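Proto-oncogene vav (Homo sapiens, PDB 6NEW) probably acts as a guanine nucleotide exchange factor for Rac and related Rho-family GTPases, switching them on through its RhoGEF domain. Local coordinates at residues A[84-89]-A[170-175]; A[177-182]-A[214-219]. All coordinates share one frame; numbering follows the deposited sequence.

Contact 1: residues A[84-89]-A[170-175]; sequences INIEDL and DLLMVP
Ile-86 reaches across to Leu-172 with the far end of its longer branch, and Leu-89, three residues on, meets the ring of Pro-175; these two apolar pairs make up the direct touch between the segments. In the first pair the methyl CD1 of Ile-86 lies 3.6 Å from CD2 of Leu-172, and the two side chains cross at about a right angle, so that they meet over a small area at their ends. In Ile-86, chi1 of -54° sets CG1 beside the backbone N and an extended chi2 (-152°) carries CD1 on to the leucine, while the shorter branch, CG2, lies anti to that N. A beta-branched residue fits here because it fills space close to its own helix and still extends an arm. The second pair is also crosswise: CD1 of Leu-89 stands 4.1 Å from CB of Pro-175. Proline suits this place because its ring presents a compact, rigid apolar surface.

Segment 170-175 links helix 168-171 to helix 174-179. Met-173 N bonds to Asp-170 O (3.1 Å), three residues back, within the turn, and the buried carbonyl of Leu-172 is satisfied by the hydroxyl of Tyr-129. Side chains of helix 37-71, Ile-62 on Ile-86 and Tyr-55 on Pro-175, and of helix 125-131 pack around the same residues. Such crosswise apolar packing of helix 86-105 against the 170-175 connection joins parts of the all-helical Dbl-homology (RhoGEF) fold.

Contact 2: residues A[177-182]-A[214-219]; sequences QRVLKY and QCVNEV
The carboxamide of Asn-217 brings its OD1 to 4.0 Å from CD2 of Leu-180, a van der Waals touch at the border of the contact. The other flat groups lie away from this interface, within 177-182. One face of the Tyr-182 ring carries Arg-178 O, 3.6 Å above the plane and toward the rim. In turn, Tyr-182 CD1 lies over one face of the Arg-178 guanidinium, again near its rim. A weak, bent bond of 3.2 Å (136° at the hydrogen) joins Arg-178 NE to Tyr-182 OH, and Glu-52 of helix 37-71 pairs with both the guanidinium and the hydroxyl, helping to fix this buried polar group.

The rest of the interface is aliphatic. Val-216 CG1, anti to the backbone N (chi1 167°), packs 3.7 Å from Leu-180 CD1, and both Val-216 methyls, CG1 and CG2, lie 4.3 Å from Val-179 CG1. Compact, branched valines present methyls directly from the backbone, whereas the longer leucine spans to both Val-216 and Asn-217; the nearest CA atoms, of Leu-180 and Val-216, are 8.2 Å apart. Tyr-126 covers Val-179 and Val-216 as well, while Arg-383 and Leu-381, in the C1 range, touch other sides of 214-219. This mainly apolar seam joins the helix 174-179 region to the long helix 196-235, as is characteristic of the helical bundle of a Dbl-homology domain.

Along the chain contact 1 is complete at Pro-175, two residues before Gln-177 begins the second, and their centres are 13 Å apart. Helix 174-179 serves both, packing on helix 86-105 through contact 1 and on helix 196-235 through contact 2, while helix 125-131 adds side chains to each. All four segments fall in the RhoGEF range. The stretch 170-182 probably corresponds to conserved region 3 of Dbl-family exchange factors, which in relatives helps to form the GTPase-binding surface, as it probably does here. Its two anchorages therefore tie this region to the bundle, and the long helix then runs on toward the PH domain.

Contact 1: residues A[84-89]-A[170-175]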
loop_
_atom_site.group_PDB
_atom_site.type_symbol
_atom_site.label_atom_id
_atom_site.label_comp_id
_atom_site.label_asym_id
_atom_site.label_seq_id
_atom_site.Cartn_x
_atom_site.Cartn_y
_atom_site.Cartn_z
ATOM N N ILE A 84 -7.703 12.988 12.180
ATOM C CA ILE A 84 -8.085 12.158 11.028
ATOM C C ILE A 84 -9.464 11.527 11.186
ATOM O O ILE A 84 -10.469 12.215 11.312
ATOM C CB ILE A 84 -6.998 11.070 10.653
ATOM C CG1 ILE A 84 -5.571 11.522 10.999
ATOM C CG2 ILE A 84 -7.106 10.640 9.173
ATOM C CD1 ILE A 84 -4.470 10.603 10.551
ATOM N N ASN A 85 -9.464 10.203 11.231
ATOM C CA ASN A 85 -10.605 9.305 11.293
ATOM C C ASN A 85 -10.858 8.761 12.721
ATOM O O ASN A 85 -11.857 8.072 12.886
ATOM C CB ASN A 85 -10.254 8.135 10.385
ATOM C CG ASN A 85 -11.336 7.337 9.709
ATOM O OD1 ASN A 85 -12.475 7.762 9.488
ATOM N ND2 ASN A 85 -10.906 6.203 9.201
ATOM N N ILE A 86 -9.939 9.000 13.721
ATOM C CA ILE A 86 -9.989 8.477 15.116
ATOM C C ILE A 86 -11.415 8.386 15.683
ATOM O O ILE A 86 -11.752 7.337 16.234
ATOM C CB ILE A 86 -9.051 9.160 16.174
ATOM C CG1 ILE A 86 -7.584 9.187 15.727
ATOM C CG2 ILE A 86 -9.200 8.526 17.593
ATOM C CD1 ILE A 86 -6.565 9.194 16.806
ATOM N N GLU A 87 -12.247 9.446 15.536
ATOM C CA GLU A 87 -13.623 9.425 16.039
ATOM C C GLU A 87 -14.371 8.200 15.512
ATOM O O GLU A 87 -14.961 7.473 16.311
ATOM C CB GLU A 87 -14.366 10.741 15.750
ATOM N N ASP A 88 -14.231 7.910 14.197
ATOM C CA ASP A 88 -14.822 6.745 13.533
ATOM C C ASP A 88 -14.187 5.418 13.991
ATOM O O ASP A 88 -14.909 4.430 14.101
ATOM C CB ASP A 88 -14.799 6.884 11.992
ATOM C CG ASP A 88 -15.787 5.972 11.261
ATOM O OD1 ASP A 88 -16.497 5.225 11.924
ATOM O OD2 ASP A 88 -15.824 6.002 10.013
ATOM N N LEU A 89 -12.850 5.385 14.264
ATOM C CA LEU A 89 -12.187 4.162 14.744
ATOM C C LEU A 89 -12.808 3.727 16.057
ATOM O O LEU A 89 -13.266 2.588 16.162
ATOM C CB LEU A 89 -10.678 4.367 14.940
ATOM C CG LEU A 89 -9.801 4.561 13.706
ATOM C CD1 LEU A 89 -8.362 4.645 14.103
ATOM C CD2 LEU A 89 -9.948 3.418 12.722
ATOM N N ASP A 170 3.319 9.853 20.048
ATOM C CA ASP A 170 3.493 8.413 20.287
ATOM C C ASP A 170 2.131 7.687 20.303
ATOM O O ASP A 170 2.011 6.594 19.744
ATOM C CB ASP A 170 4.223 8.176 21.618
ATOM C CG ASP A 170 5.689 8.549 21.623
ATOM O OD1 ASP A 170 6.435 8.042 20.756
ATOM O OD2 ASP A 170 6.112 9.278 22.545
ATOM N N LEU A 171 1.111 8.313 20.936
ATOM C CA LEU A 171 -0.261 7.803 21.065
ATOM C C LEU A 171 -0.967 7.637 19.706
ATOM O O LEU A 171 -1.848 6.790 19.578
ATOM C CB LEU A 171 -1.082 8.711 22.013
ATOM C CG LEU A 171 -1.917 8.041 23.123
ATOM C CD1 LEU A 171 -1.074 7.114 23.982
ATOM C CD2 LEU A 171 -2.560 9.082 24.021
ATOM N N LEU A 172 -0.562 8.427 18.696
ATOM C CA LEU A 172 -1.124 8.362 17.350
ATOM C C LEU A 172 -0.506 7.243 16.501
ATOM O O LEU A 172 -1.040 6.932 15.440
ATOM C CB LEU A 172 -1.040 9.726 16.649
ATOM C CG LEU A 172 -1.874 10.853 17.257
ATOM C CD1 LEU A 172 -1.280 12.201 16.924
ATOM C CD2 LEU A 172 -3.343 10.773 16.842
ATOM N N MET A 173 0.588 6.619 16.984
ATOM C CA MET A 173 1.255 5.498 16.316
ATOM C C MET A 173 0.658 4.146 16.758
ATOM O O MET A 173 0.905 3.119 16.116
ATOM C CB MET A 173 2.775 5.537 16.563
ATOM N N VAL A 174 -0.156 4.162 17.833
ATOM C CA VAL A 174 -0.826 2.978 18.384
ATOM C C VAL A 174 -1.851 2.376 17.376
ATOM O O VAL A 174 -1.767 1.162 17.163
ATOM C CB VAL A 174 -1.435 3.234 19.800
ATOM C CG1 VAL A 174 -2.119 1.984 20.353
ATOM C CG2 VAL A 174 -0.377 3.741 20.777
ATOM N N PRO A 175 -2.782 3.148 16.734
ATOM C CA PRO A 175 -3.752 2.519 15.813
ATOM C C PRO A 175 -3.162 1.758 14.618
ATOM O O PRO A 175 -3.753 0.754 14.213
ATOM C CB PRO A 175 -4.629 3.691 15.364
ATOM C CG PRO A 175 -4.492 4.695 16.433
ATOM C CD PRO A 175 -3.059 4.593 16.853
#

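Contact 2: residues A[177-182]-A[214-219]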
loop_
_atom_site.group_PDB
_atom_site.type_symbol
_atom_site.label_atom_id
_atom_site.label_comp_id
_atom_site.label_asym_id
_atom_site.label_seq_id
_atom_site.Cartn_x
_atom_site.Cartn_y
_atom_site.Cartn_z
ATOM N N GLN A 177 -0.230 0.132 14.630
ATOM C CA GLN A 177 0.293 -1.077 15.253
ATOM C C GLN A 177 -0.791 -2.084 15.616
ATOM O O GLN A 177 -0.562 -3.274 15.438
ATOM C CB GLN A 177 1.181 -0.742 16.451
ATOM C CG GLN A 177 2.504 -0.158 16.011
ATOM C CD GLN A 177 3.289 0.369 17.151
ATOM O OE1 GLN A 177 4.299 -0.206 17.480
ATOM N NE2 GLN A 177 2.852 1.462 17.764
ATOM N N ARG A 178 -1.978 -1.615 16.056
ATOM C CA ARG A 178 -3.094 -2.490 16.421
ATOM C C ARG A 178 -3.666 -3.281 15.244
ATOM O O ARG A 178 -3.761 -4.510 15.344
ATOM C CB ARG A 178 -4.208 -1.727 17.165
ATOM C CG ARG A 178 -5.376 -2.607 17.622
ATOM C CD ARG A 178 -5.006 -3.501 18.800
ATOM N NE ARG A 178 -6.109 -4.385 19.179
ATOM C CZ ARG A 178 -5.944 -5.533 19.825
ATOM N NH1 ARG A 178 -4.734 -5.955 20.155
ATOM N NH2 ARG A 178 -6.999 -6.278 20.129
ATOM N N VAL A 179 -4.038 -2.593 14.143
ATOM C CA VAL A 179 -4.622 -3.231 12.957
ATOM C C VAL A 179 -3.661 -4.270 12.337
ATOM O O VAL A 179 -4.122 -5.245 11.758
ATOM C CB VAL A 179 -5.169 -2.201 11.929
ATOM C CG1 VAL A 179 -4.053 -1.439 11.211
ATOM C CG2 VAL A 179 -6.142 -2.840 10.940
ATOM N N LEU A 180 -2.343 -4.094 12.548
ATOM C CA LEU A 180 -1.290 -4.973 12.053
ATOM C C LEU A 180 -1.032 -6.182 12.969
ATOM O O LEU A 180 -0.299 -7.092 12.574
ATOM C CB LEU A 180 0.003 -4.162 11.827
ATOM C CG LEU A 180 0.283 -3.644 10.403
ATOM C CD1 LEU A 180 -0.782 -2.679 9.921
ATOM C CD2 LEU A 180 1.634 -2.961 10.336
ATOM N N LYS A 181 -1.648 -6.208 14.171
ATOM C CA LYS A 181 -1.471 -7.290 15.147
ATOM C C LYS A 181 -2.562 -8.367 15.129
ATOM O O LYS A 181 -2.277 -9.478 15.576
ATOM C CB LYS A 181 -1.307 -6.748 16.587
ATOM C CG LYS A 181 -0.093 -5.843 16.851
ATOM C CD LYS A 181 1.281 -6.507 16.789
ATOM C CE LYS A 181 2.349 -5.522 17.199
ATOM N NZ LYS A 181 3.714 -6.105 17.109
ATOM N N TYR A 182 -3.794 -8.056 14.659
ATOM C CA TYR A 182 -4.897 -9.022 14.630
ATOM C C TYR A 182 -4.547 -10.352 14.007
ATOM O O TYR A 182 -4.878 -11.385 14.591
ATOM C CB TYR A 182 -6.152 -8.457 13.981
ATOM C CG TYR A 182 -6.768 -7.335 14.779
ATOM C CD1 TYR A 182 -7.218 -7.541 16.083
ATOM C CD2 TYR A 182 -6.890 -6.060 14.240
ATOM C CE1 TYR A 182 -7.769 -6.502 16.827
ATOM C CE2 TYR A 182 -7.434 -5.014 14.975
ATOM C CZ TYR A 182 -7.879 -5.240 16.265
ATOM O OH TYR A 182 -8.403 -4.190 16.972
ATOM N N GLN A 214 -2.318 -6.490 4.744
ATOM C CA GLN A 214 -1.727 -6.253 3.430
ATOM C C GLN A 214 -2.281 -4.988 2.783
ATOM O O GLN A 214 -1.484 -4.214 2.261
ATOM C CB GLN A 214 -1.922 -7.456 2.502
ATOM C CG GLN A 214 -1.066 -8.651 2.856
ATOM C CD GLN A 214 -1.338 -9.819 1.938
ATOM O OE1 GLN A 214 -1.224 -9.712 0.705
ATOM N NE2 GLN A 214 -1.675 -10.971 2.517
ATOM N N CYS A 215 -3.630 -4.764 2.837
ATOM C CA CYS A 215 -4.310 -3.571 2.294
ATOM C C CYS A 215 -3.730 -2.295 2.861
ATOM O O CYS A 215 -3.395 -1.395 2.095
ATOM C CB CYS A 215 -5.810 -3.629 2.540
ATOM S SG CYS A 215 -6.680 -4.837 1.526
ATOM N N VAL A 216 -3.613 -2.234 4.205
ATOM C CA VAL A 216 -3.071 -1.126 4.998
ATOM C C VAL A 216 -1.631 -0.820 4.584
ATOM O O VAL A 216 -1.287 0.342 4.366
ATOM C CB VAL A 216 -3.228 -1.423 6.521
ATOM C CG1 VAL A 216 -2.413 -0.468 7.383
ATOM C CG2 VAL A 216 -4.696 -1.380 6.923
ATOM N N ASN A 217 -0.823 -1.863 4.410
ATOM C CA ASN A 217 0.566 -1.727 3.981
ATOM C C ASN A 217 0.677 -1.244 2.530
ATOM O O ASN A 217 1.542 -0.408 2.240
ATOM C CB ASN A 217 1.318 -3.033 4.202
ATOM C CG ASN A 217 1.552 -3.321 5.661
ATOM O OD1 ASN A 217 2.052 -2.474 6.409
ATOM N ND2 ASN A 217 1.225 -4.528 6.098
ATOM N N GLU A 218 -0.231 -1.730 1.638
ATOM C CA GLU A 218 -0.246 -1.344 0.228
ATOM C C GLU A 218 -0.715 0.082 0.044
ATOM O O GLU A 218 -0.245 0.757 -0.870
ATOM C CB GLU A 218 -1.048 -2.322 -0.641
ATOM C CG GLU A 218 -0.434 -3.709 -0.807
ATOM C CD GLU A 218 1.074 -3.813 -0.920
ATOM O OE1 GLU A 218 1.652 -3.174 -1.827
ATOM O OE2 GLU A 218 1.680 -4.552 -0.112
ATOM N N VAL A 219 -1.576 0.565 0.954
ATOM C CA VAL A 219 -2.079 1.946 0.959
ATOM C C VAL A 219 -0.916 2.908 1.239
ATOM O O VAL A 219 -0.753 3.901 0.529
ATOM C CB VAL A 219 -3.286 2.135 1.921
ATOM C CG1 VAL A 219 -3.557 3.608 2.205
ATOM C CG2 VAL A 219 -4.529 1.465 1.355
#